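Local coordinates for reticulocyte-binding protein 2a (Plasmodium vivax, PDB 4Z8N) that probably engages a receptor on red blood cells through this erythrocyte-binding domain, an alpha-helical piece of a much longer protein involved in reticulocyte binding and host-cell invasion, at residues P58-S61 / S62-Q66; T123-M126 / S127-N130; E78-I81 / F82-Y86. All coordinates share one frame; numbering follows the deposited sequence.

Contact 1 (P58-S61 / S62-Q66); sequences PLMS and SIQNQ
Ser62 grips the carbonyl of Pro58 with two groups at once. Its backbone N lies 3.0 Å from Pro58 O, and its hydroxyl OG donates to the same Pro58 O at 3.1 Å. The two donors arrive from opposite faces of the carbonyl plane, each tilted from it by a little under 30°, so the one oxygen is bracketed above and below. The hydroxyl gets there because OG stands beside Ser62's own backbone N (chi1 -62°) and folds back down the helix. Such a serine returning to the carbonyl four residues earlier is a familiar helical motif, and Ser61 repeats it one residue earlier, its OG bonded to Asn57 O.

The neighbouring pairs show what apolar and amide side chains do at the same spacing. The end of Ile63, CD1, comes at a slant against the branch point CG of Leu59, 4.2 Å away, while CG1 of Ile63 rests 3.2 Å from Leu59 O. In the next pair, Gln64 bends at its second torsion and brings OE1 to 4.0 Å from CG of Met60, a van der Waals approach. Regular i to i+4 bonds run beneath all of this, Gln64 N to Met60 O being 2.8 Å. The kink at Pro58, whose N has no hydrogen to give to the preceding turn, lies at the start of these bonds.

Within the fold this is about two and a half turns of helix 42-69. Leu59 and Ile63 pack on helix 119-136, Met60 turns to Met28 of helix 26-37 and to the loop at Tyr22-Phe24, and Gln66 bonds to Tyr122 and Asn118 beyond.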
ATOM      1  N   PRO A  58      17.717   1.395  13.646  1.00 57.35           N
ATOM      2  CA  PRO A  58      16.990   1.837  14.842  1.00 58.79           C
ATOM      3  C   PRO A  58      15.668   2.523  14.503  1.00 58.94           C
ATOM      4  O   PRO A  58      14.708   2.417  15.268  1.00 60.66           O
ATOM      5  CB  PRO A  58      17.958   2.827  15.500  1.00 59.25           C
ATOM      6  CG  PRO A  58      19.297   2.453  14.980  1.00 62.03           C
ATOM      7  CD  PRO A  58      19.055   2.011  13.572  1.00 58.81           C
ATOM      8  N   LEU A  59      15.625   3.217  13.369  1.00 57.32           N
ATOM      9  CA  LEU A  59      14.403   3.879  12.924  1.00 54.58           C
ATOM     10  C   LEU A  59      13.311   2.859  12.619  1.00 49.12           C
ATOM     11  O   LEU A  59      12.164   3.028  13.032  1.00 54.63           O
ATOM     12  CB  LEU A  59      14.672   4.748  11.694  1.00 54.93           C
ATOM     13  CG  LEU A  59      13.444   5.408  11.059  1.00 54.97           C
ATOM     14  CD1 LEU A  59      12.734   6.316  12.052  1.00 58.01           C
ATOM     15  CD2 LEU A  59      13.829   6.180   9.810  1.00 54.53           C
ATOM     16  N   MET A  60      13.676   1.803  11.896  1.00 41.52           N
ATOM     17  CA  MET A  60      12.735   0.737  11.564  1.00 40.07           C
ATOM     18  C   MET A  60      12.202   0.067  12.829  1.00 44.99           C
ATOM     19  O   MET A  60      11.021  -0.274  12.914  1.00 45.00           O
ATOM     20  CB  MET A  60      13.393  -0.305  10.654  1.00 37.66           C
ATOM     21  CG  MET A  60      12.489  -1.480  10.317  1.00 40.11           C
ATOM     22  SD  MET A  60      11.021  -0.976   9.386  1.00 48.15           S
ATOM     23  CE  MET A  60      11.657  -0.924   7.711  1.00 40.11           C
ATOM     24  N   SER A  61      13.081  -0.115  13.808  1.00 50.33           N
ATOM     25  CA  SER A  61      12.702  -0.735  15.070  1.00 57.77           C
ATOM     26  C   SER A  61      11.676   0.117  15.814  1.00 59.85           C
ATOM     27  O   SER A  61      10.720  -0.407  16.383  1.00 60.59           O
ATOM     28  CB  SER A  61      13.935  -0.967  15.944  1.00 65.77           C
ATOM     29  OG  SER A  61      14.819  -1.895  15.336  1.00 68.40           O
ATOM     30  N   SER A  62      11.876   1.430  15.795  1.00 58.03           N
ATOM     31  CA  SER A  62      10.960   2.355  16.456  1.00 58.48           C
ATOM     32  C   SER A  62       9.591   2.356  15.780  1.00 56.40           C
ATOM     33  O   SER A  62       8.558   2.411  16.448  1.00 58.51           O
ATOM     34  CB  SER A  62      11.542   3.769  16.468  1.00 61.44           C
ATOM     35  OG  SER A  62      12.752   3.813  17.208  1.00 65.63           O
ATOM     36  N   ILE A  63       9.594   2.295  14.452  1.00 48.69           N
ATOM     37  CA  ILE A  63       8.359   2.219  13.683  1.00 45.89           C
ATOM     38  C   ILE A  63       7.638   0.906  13.962  1.00 48.24           C
ATOM     39  O   ILE A  63       6.438   0.886  14.227  1.00 44.86           O
ATOM     40  CB  ILE A  63       8.625   2.342  12.170  1.00 45.07           C
ATOM     41  CG1 ILE A  63       9.240   3.706  11.848  1.00 44.99           C
ATOM     42  CG2 ILE A  63       7.340   2.135  11.376  1.00 39.86           C
ATOM     43  CD1 ILE A  63       9.637   3.864  10.395  1.00 42.83           C
ATOM     44  N   GLN A  64       8.391  -0.189  13.909  1.00 50.73           N
ATOM     45  CA  GLN A  64       7.840  -1.521  14.120  1.00 55.22           C
ATOM     46  C   GLN A  64       7.218  -1.654  15.507  1.00 56.75           C
ATOM     47  O   GLN A  64       6.157  -2.260  15.663  1.00 53.52           O
ATOM     48  CB  GLN A  64       8.928  -2.578  13.922  1.00 62.89           C
ATOM     49  CG  GLN A  64       8.397  -3.946  13.537  1.00 69.01           C
ATOM     50  CD  GLN A  64       9.183  -4.571  12.401  1.00 72.86           C
ATOM     51  OE1 GLN A  64      10.344  -4.230  12.175  1.00 74.01           O
ATOM     52  NE2 GLN A  64       8.549  -5.487  11.678  1.00 73.81           N
ATOM     53  N   ASN A  65       7.880  -1.084  16.509  1.00 54.95           N
ATOM     54  CA  ASN A  65       7.359  -1.097  17.871  1.00 60.63           C
ATOM     55  C   ASN A  65       6.062  -0.307  17.983  1.00 56.80           C
ATOM     56  O   ASN A  65       5.137  -0.711  18.688  1.00 52.77           O
ATOM     57  CB  ASN A  65       8.393  -0.541  18.853  1.00 69.07           C
ATOM     58  CG  ASN A  65       9.611  -1.433  18.981  1.00 76.76           C
ATOM     59  OD1 ASN A  65       9.534  -2.643  18.772  1.00 78.19           O
ATOM     60  ND2 ASN A  65      10.747  -0.837  19.327  1.00 81.71           N
ATOM     61  N   GLN A  66       6.001   0.822  17.285  1.00 52.14           N
ATOM     62  CA  GLN A  66       4.795   1.638  17.269  1.00 52.91           C
ATOM     63  C   GLN A  66       3.629   0.869  16.649  1.00 48.82           C
ATOM     64  O   GLN A  66       2.525   0.863  17.193  1.00 45.17           O
ATOM     65  CB  GLN A  66       5.031   2.942  16.507  1.00 53.16           C
ATOM     66  CG  GLN A  66       3.788   3.810  16.391  1.00 53.58           C
ATOM     67  CD  GLN A  66       4.070   5.153  15.747  1.00 53.42           C
ATOM     68  OE1 GLN A  66       5.084   5.790  16.034  1.00 55.23           O
ATOM     69  NE2 GLN A  66       3.173   5.588  14.871  1.00 48.53           N
TER

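Contact 2 (T123-M126 / S127-N130); sequences TDRM and SKFN
Ser127 opens the second half of this helical segment by donating its backbone N to Thr123 O at 2.9 Å. Its CB sits over the preceding turn, 3.4 Å from both Thr123 O and Asp124 O, while OG takes the position anti to its own backbone N (chi1 -179°) and so does not turn back onto Thr123 O.

Lys128 lays its whole side chain back against the preceding turn. Besides its N to Asp124 O bond of 2.9 Å, it carries its methylene chain over that same carbonyl, CG lying 3.5 Å from Asp124 O. Bends at the third and fourth torsions then bring NZ to 3.6 Å from Asp124 CB. The ammonium thus meets the aliphatic root of the aspartate, and its carboxylate lies farther on, with OD2 4.8 Å from NZ.

Phe129 bonds through its N to Arg125 O, but its ring leads away from this turn and packs edge-to-face with Phe31 of helix 26-37; it also touches Ser55 and Val56 of helix 42-69. Asn130 completes the series with N to Met126 O at 2.9 Å and rests CB 3.4 Å from that oxygen, its side chain touching Tyr30 of helix 26-37. Met126, reached by this last bond, extends its own chain from CG toward Gln27 and Phe31.

Although acid and base stand four residues apart, Asp124 and Lys128 form no salt bridge. Any attraction is therefore probably a through-space one, without a direct ion pair; the contact itself is made by lysine methylenes against Asp124 O and by NZ against Asp124 CB.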
ATOM      1  N   THR A 123       9.391  10.809   8.886  1.00 47.81           N
ATOM      2  CA  THR A 123       9.739  11.324   7.564  1.00 49.30           C
ATOM      3  C   THR A 123      10.986  12.209   7.610  1.00 53.35           C
ATOM      4  O   THR A 123      11.831  12.156   6.714  1.00 50.45           O
ATOM      5  CB  THR A 123       8.571  12.129   6.959  1.00 54.21           C
ATOM      6  OG1 THR A 123       7.413  11.292   6.864  1.00 56.54           O
ATOM      7  CG2 THR A 123       8.929  12.653   5.575  1.00 55.14           C
ATOM      8  N   ASP A 124      11.092  13.019   8.661  1.00 56.19           N
ATOM      9  CA  ASP A 124      12.232  13.913   8.836  1.00 60.73           C
ATOM     10  C   ASP A 124      13.542  13.142   8.957  1.00 55.73           C
ATOM     11  O   ASP A 124      14.547  13.516   8.359  1.00 54.74           O
ATOM     12  CB  ASP A 124      12.035  14.801  10.068  1.00 71.53           C
ATOM     13  CG  ASP A 124      10.969  15.861   9.860  1.00 80.47           C
ATOM     14  OD1 ASP A 124      10.354  15.884   8.772  1.00 79.29           O
ATOM     15  OD2 ASP A 124      10.744  16.671  10.787  1.00 87.36           O
ATOM     16  N   ARG A 125      13.521  12.059   9.726  1.00 53.91           N
ATOM     17  CA  ARG A 125      14.715  11.245   9.924  1.00 55.77           C
ATOM     18  C   ARG A 125      15.118  10.521   8.648  1.00 51.43           C
ATOM     19  O   ARG A 125      16.305  10.374   8.362  1.00 52.22           O
ATOM     20  CB  ARG A 125      14.496  10.234  11.045  1.00 56.89           C
ATOM     21  CG  ARG A 125      14.271  10.860  12.403  1.00 68.47           C
ATOM     22  CD  ARG A 125      13.998   9.784  13.424  1.00 76.08           C
ATOM     23  NE  ARG A 125      15.157   8.916  13.603  1.00 84.27           N
ATOM     24  CZ  ARG A 125      15.144   7.792  14.310  1.00 89.70           C
ATOM     25  NH1 ARG A 125      14.022   7.391  14.884  1.00 92.26           N
ATOM     26  NH2 ARG A 125      16.243   7.062  14.429  1.00 90.44           N
ATOM     27  N   MET A 126      14.126  10.063   7.890  1.00 45.69           N
ATOM     28  CA  MET A 126      14.388   9.427   6.603  1.00 46.60           C
ATOM     29  C   MET A 126      14.992  10.442   5.642  1.00 46.62           C
ATOM     30  O   MET A 126      15.891  10.122   4.867  1.00 48.89           O
ATOM     31  CB  MET A 126      13.105   8.832   6.018  1.00 46.28           C
ATOM     32  CG  MET A 126      12.466   7.771   6.895  1.00 45.59           C
ATOM     33  SD  MET A 126      10.801   7.314   6.361  1.00 45.98           S
ATOM     34  CE  MET A 126      10.222   6.455   7.821  1.00 45.73           C
ATOM     35  N   SER A 127      14.493  11.672   5.709  1.00 39.63           N
ATOM     36  CA  SER A 127      14.995  12.748   4.868  1.00 45.95           C
ATOM     37  C   SER A 127      16.444  13.073   5.224  1.00 50.72           C
ATOM     38  O   SER A 127      17.269  13.317   4.343  1.00 46.14           O
ATOM     39  CB  SER A 127      14.116  13.991   5.014  1.00 51.85           C
ATOM     40  OG  SER A 127      14.583  15.044   4.190  1.00 58.46           O
ATOM     41  N   LYS A 128      16.743  13.061   6.519  1.00 54.54           N
ATOM     42  CA  LYS A 128      18.091  13.340   7.005  1.00 56.98           C
ATOM     43  C   LYS A 128      19.085  12.279   6.542  1.00 53.81           C
ATOM     44  O   LYS A 128      20.203  12.603   6.141  1.00 59.34           O
ATOM     45  CB  LYS A 128      18.098  13.433   8.532  1.00 62.91           C
ATOM     46  CG  LYS A 128      17.727  14.807   9.070  1.00 73.43           C
ATOM     47  CD  LYS A 128      17.311  14.732  10.530  1.00 79.52           C
ATOM     48  CE  LYS A 128      16.097  15.607  10.801  1.00 83.85           C
ATOM     49  NZ  LYS A 128      15.165  14.979  11.780  1.00 83.10           N
ATOM     50  N   PHE A 129      18.679  11.015   6.595  1.00 44.74           N
ATOM     51  CA  PHE A 129      19.539   9.929   6.134  1.00 51.73           C
ATOM     52  C   PHE A 129      19.712   9.967   4.619  1.00 53.31           C
ATOM     53  O   PHE A 129      20.784   9.646   4.104  1.00 57.44           O
ATOM     54  CB  PHE A 129      18.982   8.569   6.557  1.00 47.42           C
ATOM     55  CG  PHE A 129      19.828   7.406   6.111  1.00 47.70           C
ATOM     56  CD1 PHE A 129      20.994   7.082   6.789  1.00 49.57           C
ATOM     57  CD2 PHE A 129      19.459   6.640   5.016  1.00 40.19           C
ATOM     58  CE1 PHE A 129      21.777   6.014   6.383  1.00 45.01           C
ATOM     59  CE2 PHE A 129      20.239   5.570   4.603  1.00 40.58           C
ATOM     60  CZ  PHE A 129      21.398   5.257   5.288  1.00 44.27           C
ATOM     61  N   ASN A 130      18.655  10.359   3.913  1.00 49.07           N
ATOM     62  CA  ASN A 130      18.705  10.474   2.460  1.00 47.24           C
ATOM     63  C   ASN A 130      19.742  11.498   2.009  1.00 52.67           C
ATOM     64  O   ASN A 130      20.444  11.285   1.022  1.00 55.11           O
ATOM     65  CB  ASN A 130      17.331  10.846   1.900  1.00 47.16           C
ATOM     66  CG  ASN A 130      17.308  10.870   0.384  1.00 46.08           C
ATOM     67  OD1 ASN A 130      17.440   9.831  -0.265  1.00 49.09           O
ATOM     68  ND2 ASN A 130      17.133  12.055  -0.190  1.00 40.51           N
TER

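Contact 3 (E78-I81 / F82-Y86); sequences EKTI and FVLEY
Lys79 and Phe82 lie side by side and point the same way on the outer face of helix 71-85. CE of the lysine comes 3.8 Å from CD2 of the ring and NZ 3.9 Å from that same CD2. The methylene approaches the ring obliquely, brought round by bends at the second and third torsions of the lysine; the ring also packs edge-to-face with His90.

Van der Waals contacts of methyl groups follow the i to i+4 spacing. Thr80 and Leu84 run alongside each other, the methyl CG2 of Thr80 lying 4.0 Å from CD1 of Leu84. This methyl is the branch anti to the backbone N; the hydroxyl, beside that N, bonds elsewhere, to Gln107 and to Ala76 O. Ile81 offers the equivalent branch to Glu85, a methyl beside a carboxylate: its CG2 meets OE2 at 3.6 Å, and the extended glutamate chain travels beside it.

The two glutamates find their partners outside these turns. Glu85 OE2 forms a salt bridge with Lys280, whose positive charge probably eases the repulsion between Glu85 and the nearby carboxylate of Glu210. Glu78 has OE1 in a salt bridge with Lys74 and OE2 hydrogen-bonded to Ile4 N.

Main-chain bonds change as the helix closes. Val83 N to Lys79 O is 3.2 Å, whereas Glu85 N to Ile81 O is 2.9 Å but less straight, with an N-H...O angle of 131°. Tyr86, the first residue to leave helical backbone angles, still donates its N to Phe82 O at 3.1 Å.

Several parts of the fold converge on these turns. Thr80 and Leu84 face helix 94-115, where Lys100 and Tyr104 receive them; Ile81, Leu84 and Glu85 touch helix 199-237, and Glu85 and Tyr86 reach Leu283 of helix 246-297.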
ATOM      1  N   GLU A  78     -11.187  -5.174  14.088  1.00 38.89           N
ATOM      2  CA  GLU A  78     -11.525  -6.373  13.326  1.00 39.92           C
ATOM      3  C   GLU A  78     -12.679  -7.159  13.951  1.00 38.92           C
ATOM      4  O   GLU A  78     -13.447  -7.806  13.243  1.00 34.75           O
ATOM      5  CB  GLU A  78     -10.298  -7.277  13.174  1.00 39.23           C
ATOM      6  CG  GLU A  78      -9.198  -6.679  12.309  1.00 43.01           C
ATOM      7  CD  GLU A  78      -8.208  -7.716  11.816  1.00 50.20           C
ATOM      8  OE1 GLU A  78      -7.162  -7.899  12.473  1.00 54.51           O
ATOM      9  OE2 GLU A  78      -8.471  -8.343  10.767  1.00 53.24           O
ATOM     10  N   LYS A  79     -12.807  -7.106  15.273  1.00 32.85           N
ATOM     11  CA  LYS A  79     -13.925  -7.773  15.926  1.00 37.31           C
ATOM     12  C   LYS A  79     -15.228  -7.037  15.631  1.00 36.04           C
ATOM     13  O   LYS A  79     -16.280  -7.657  15.490  1.00 34.59           O
ATOM     14  CB  LYS A  79     -13.697  -7.878  17.434  1.00 48.74           C
ATOM     15  CG  LYS A  79     -13.955  -9.273  17.972  1.00 63.36           C
ATOM     16  CD  LYS A  79     -13.167 -10.289  17.168  1.00 72.19           C
ATOM     17  CE  LYS A  79     -13.942 -11.578  16.954  1.00 77.18           C
ATOM     18  NZ  LYS A  79     -13.165 -12.551  16.142  1.00 80.11           N
ATOM     19  N   THR A  80     -15.155  -5.713  15.533  1.00 36.62           N
ATOM     20  CA  THR A  80     -16.324  -4.920  15.166  1.00 36.83           C
ATOM     21  C   THR A  80     -16.755  -5.227  13.733  1.00 38.55           C
ATOM     22  O   THR A  80     -17.944  -5.396  13.455  1.00 36.49           O
ATOM     23  CB  THR A  80     -16.050  -3.413  15.305  1.00 37.02           C
ATOM     24  OG1 THR A  80     -15.699  -3.118  16.662  1.00 42.52           O
ATOM     25  CG2 THR A  80     -17.282  -2.606  14.923  1.00 39.65           C
ATOM     26  N   ILE A  81     -15.781  -5.305  12.831  1.00 37.72           N
ATOM     27  CA  ILE A  81     -16.040  -5.634  11.432  1.00 31.23           C
ATOM     28  C   ILE A  81     -16.686  -7.014  11.300  1.00 30.56           C
ATOM     29  O   ILE A  81     -17.598  -7.208  10.495  1.00 35.30           O
ATOM     30  CB  ILE A  81     -14.736  -5.583  10.603  1.00 29.55           C
ATOM     31  CG1 ILE A  81     -14.223  -4.146  10.526  1.00 29.46           C
ATOM     32  CG2 ILE A  81     -14.955  -6.145   9.206  1.00 33.21           C
ATOM     33  CD1 ILE A  81     -12.911  -4.002   9.804  1.00 28.93           C
ATOM     34  N   PHE A  82     -16.215  -7.964  12.104  1.00 30.27           N
ATOM     35  CA  PHE A  82     -16.764  -9.320  12.109  1.00 32.47           C
ATOM     36  C   PHE A  82     -18.253  -9.307  12.466  1.00 40.85           C
ATOM     37  O   PHE A  82     -19.052 -10.022  11.856  1.00 36.11           O
ATOM     38  CB  PHE A  82     -15.981 -10.206  13.087  1.00 35.79           C
ATOM     39  CG  PHE A  82     -16.428 -11.645  13.105  1.00 36.15           C
ATOM     40  CD1 PHE A  82     -16.631 -12.339  11.923  1.00 36.81           C
ATOM     41  CD2 PHE A  82     -16.619 -12.311  14.307  1.00 34.33           C
ATOM     42  CE1 PHE A  82     -17.036 -13.664  11.937  1.00 42.81           C
ATOM     43  CE2 PHE A  82     -17.022 -13.638  14.330  1.00 36.67           C
ATOM     44  CZ  PHE A  82     -17.230 -14.315  13.143  1.00 47.53           C
ATOM     45  N   VAL A  83     -18.623  -8.484  13.446  1.00 37.54           N
ATOM     46  CA  VAL A  83     -20.025  -8.335  13.830  1.00 37.43           C
ATOM     47  C   VAL A  83     -20.844  -7.716  12.698  1.00 33.37           C
ATOM     48  O   VAL A  83     -21.962  -8.150  12.413  1.00 33.56           O
ATOM     49  CB  VAL A  83     -20.186  -7.463  15.097  1.00 42.89           C
ATOM     50  CG1 VAL A  83     -21.656  -7.338  15.473  1.00 44.77           C
ATOM     51  CG2 VAL A  83     -19.391  -8.045  16.254  1.00 43.22           C
ATOM     52  N   LEU A  84     -20.274  -6.707  12.048  1.00 30.73           N
ATOM     53  CA  LEU A  84     -20.968  -5.980  10.991  1.00 32.66           C
ATOM     54  C   LEU A  84     -21.103  -6.794   9.706  1.00 32.15           C
ATOM     55  O   LEU A  84     -21.987  -6.529   8.888  1.00 30.39           O
ATOM     56  CB  LEU A  84     -20.243  -4.664  10.695  1.00 30.91           C
ATOM     57  CG  LEU A  84     -20.202  -3.638  11.828  1.00 34.41           C
ATOM     58  CD1 LEU A  84     -19.276  -2.490  11.467  1.00 35.63           C
ATOM     59  CD2 LEU A  84     -21.601  -3.120  12.138  1.00 33.88           C
ATOM     60  N   GLU A  85     -20.229  -7.780   9.527  1.00 32.11           N
ATOM     61  CA  GLU A  85     -20.254  -8.613   8.326  1.00 34.78           C
ATOM     62  C   GLU A  85     -21.144  -9.832   8.506  1.00 36.02           C
ATOM     63  O   GLU A  85     -21.676 -10.376   7.536  1.00 37.49           O
ATOM     64  CB  GLU A  85     -18.841  -9.059   7.949  1.00 38.30           C
ATOM     65  CG  GLU A  85     -17.982  -7.960   7.352  1.00 38.97           C
ATOM     66  CD  GLU A  85     -16.623  -8.464   6.908  1.00 37.88           C
ATOM     67  OE1 GLU A  85     -16.254  -9.596   7.286  1.00 37.92           O
ATOM     68  OE2 GLU A  85     -15.930  -7.731   6.174  1.00 38.83           O
ATOM     69  N   TYR A  86     -21.300 -10.260   9.753  1.00 36.64           N
ATOM     70  CA  TYR A  86     -22.134 -11.413  10.061  1.00 34.58           C
ATOM     71  C   TYR A  86     -23.128 -11.105  11.177  1.00 38.05           C
ATOM     72  O   TYR A  86     -23.063 -11.707  12.247  1.00 39.81           O
ATOM     73  CB  TYR A  86     -21.256 -12.608  10.448  1.00 35.83           C
ATOM     74  CG  TYR A  86     -20.303 -13.038   9.352  1.00 37.64           C
ATOM     75  CD1 TYR A  86     -19.044 -12.464   9.233  1.00 39.40           C
ATOM     76  CD2 TYR A  86     -20.667 -14.014   8.433  1.00 41.46           C
ATOM     77  CE1 TYR A  86     -18.172 -12.853   8.230  1.00 43.21           C
ATOM     78  CE2 TYR A  86     -19.802 -14.410   7.429  1.00 44.83           C
ATOM     79  CZ  TYR A  86     -18.558 -13.826   7.332  1.00 44.81           C
ATOM     80  OH  TYR A  86     -17.696 -14.220   6.333  1.00 51.14           O
TER

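How the contacts relate
Contacts 1 and 2 form one local neighbourhood although they come from different helices: their centres are 14 Å apart and their side chains touch. Leu59 CD2 packs 3.6 Å from Met126 CG, and Ile63 CD1 lies 3.7 Å from Met126 CE, so Met126 meets both Leu59 and Ile63. Glu120, a calcium ligand in a structure of this protein though no ion is bound here, is near both: its side chain is about 4 Å from that of Asp124 and about 11 Å from that of Leu59. Contact 3 stands apart, its centre about 30 Å from that of contact 1 and 38 Å from that of contact 2.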